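Local coordinates for hypothetical protein MTH1187 (Methanothermobacter thermautotrophicus, PDB 1LXN) that is of unknown function but belongs to a family of probable thiamine-binding proteins and assembles as a homotetramer, at residues L53-A56 with V57-A60. Residues are numbered along the deposited sequence; the frame is centred on the assembly and turned at random.
Sequences LMEA and VKAA
Glu55 and Lys58, three residues apart on one face of helix 50-66, close an i to i+3 salt bridge in which Lys58 NZ lies 2.6 Å from Glu55 OE2. The two chains run side by side and point the same way, both with CG set opposite the carbonyl carbon. Bends in Glu55 at its second torsion (chi2 -59°) and in Lys58 at its third (chi3 -66°) bring the ammonium to OE2 alone, which it meets from above the carboxylate plane, 39° out of it. Lys58 CE follows closely, 3.2 Å from the same OE2, while OE1 stands farther from NZ, at 3.6 Å. Both residues are solvent-exposed, so the ion pair probably adds only modestly to the backbone bonding beneath it. That bonding is the i to i+4 alpha-helical pattern: Leu53 O accepts from Val57 N at 2.8 Å, and the carbonyls of Met54, Glu55 and Ala56 accept in turn from the amides of Lys58, Ala59 and Ala60. The methylenes of Lys58 run past one of these carbonyls, CG 3.5 Å from Met54 O.

Toward the sheet, the one apolar side-chain contact is Leu53 CD1 with Val57 CG2, 4.2 Å, the two side chains crossing at a slant. Val57 CG2, beside its own backbone N, also sits 3.3 Å from Leu53 O.

With Glu55 and Lys58 facing solvent and Leu53, Ala56, Val57 and Ala60 facing the protein, the segment exemplifies an amphipathic helix. Leu53 reaches Ala4 and Ile78, and Val57 reaches Leu6 and Leu76, on adjacent strands 2-10 and 72-79; selenomethionine Met54 also touches Ile78, and Ala59 the loop residue Leu32. The small side chains of Ala56 and Ala60 lie against Leu29 of helix 19-29, and Ala60 also against Ala25, as the paired helices of a ferredoxin-like beta-alpha-beta-beta-alpha-beta fold cover one face of its antiparallel sheet.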
loop_
_atom_site.group_PDB
_atom_site.type_symbol
_atom_site.label_atom_id
_atom_site.label_comp_id
_atom_site.label_asym_id
_atom_site.label_seq_id
_atom_site.Cartn_x
_atom_site.Cartn_y
_atom_site.Cartn_z
ATOM N N LEU A 53 -8.497 3.270 4.564
ATOM C CA LEU A 53 -7.702 2.635 3.527
ATOM C C LEU A 53 -7.839 3.375 2.193
ATOM O O LEU A 53 -6.832 3.720 1.574
ATOM C CB LEU A 53 -8.113 1.168 3.365
ATOM C CG LEU A 53 -7.339 0.361 2.317
ATOM C CD1 LEU A 53 -5.839 0.436 2.579
ATOM C CD2 LEU A 53 -7.806 -1.086 2.366
HETATM N N MSE A 54 -9.071 3.626 1.754
HETATM C CA MSE A 54 -9.284 4.328 0.488
HETATM C C MSE A 54 -8.652 5.724 0.527
HETATM O O MSE A 54 -8.072 6.177 -0.459
HETATM C CB MSE A 54 -10.780 4.458 0.166
HETATM C CG MSE A 54 -11.541 3.138 0.015
HETATM SE SE MSE A 54 -10.622 1.820 -1.074
HETATM C CE MSE A 54 -10.169 0.565 0.325
ATOM N N GLU A 55 -8.772 6.412 1.657
ATOM C CA GLU A 55 -8.180 7.738 1.774
ATOM C C GLU A 55 -6.652 7.629 1.695
ATOM O O GLU A 55 -6.000 8.476 1.090
ATOM C CB GLU A 55 -8.588 8.412 3.090
ATOM C CG GLU A 55 -10.066 8.800 3.183
ATOM C CD GLU A 55 -10.506 9.754 2.079
ATOM O OE1 GLU A 55 -9.839 10.797 1.874
ATOM O OE2 GLU A 55 -11.527 9.463 1.415
ATOM N N ALA A 56 -6.083 6.591 2.301
ATOM C CA ALA A 56 -4.633 6.414 2.263
ATOM C C ALA A 56 -4.172 6.100 0.835
ATOM O O ALA A 56 -3.134 6.594 0.385
ATOM C CB ALA A 56 -4.204 5.300 3.211
ATOM N N VAL A 57 -4.953 5.290 0.125
ATOM C CA VAL A 57 -4.623 4.929 -1.249
ATOM C C VAL A 57 -4.732 6.136 -2.175
ATOM O O VAL A 57 -3.873 6.334 -3.033
ATOM C CB VAL A 57 -5.533 3.779 -1.764
ATOM C CG1 VAL A 57 -5.310 3.542 -3.265
ATOM C CG2 VAL A 57 -5.223 2.501 -0.983
ATOM N N LYS A 58 -5.779 6.941 -2.011
ATOM C CA LYS A 58 -5.931 8.134 -2.842
ATOM C C LYS A 58 -4.763 9.075 -2.585
ATOM O O LYS A 58 -4.194 9.641 -3.515
ATOM C CB LYS A 58 -7.241 8.871 -2.534
ATOM C CG LYS A 58 -8.472 8.268 -3.194
ATOM C CD LYS A 58 -9.733 9.079 -2.906
ATOM C CE LYS A 58 -10.098 9.041 -1.429
ATOM N NZ LYS A 58 -11.410 9.702 -1.147
ATOM N N ALA A 59 -4.402 9.233 -1.319
ATOM C CA ALA A 59 -3.299 10.109 -0.951
ATOM C C ALA A 59 -1.981 9.665 -1.592
ATOM O O ALA A 59 -1.230 10.492 -2.115
ATOM C CB ALA A 59 -3.154 10.156 0.564
ATOM N N ALA A 60 -1.708 8.362 -1.552
ATOM C CA ALA A 60 -0.476 7.833 -2.120
ATOM C C ALA A 60 -0.456 8.065 -3.624
ATOM O O ALA A 60 0.545 8.521 -4.175
ATOM C CB ALA A 60 -0.343 6.347 -1.804
#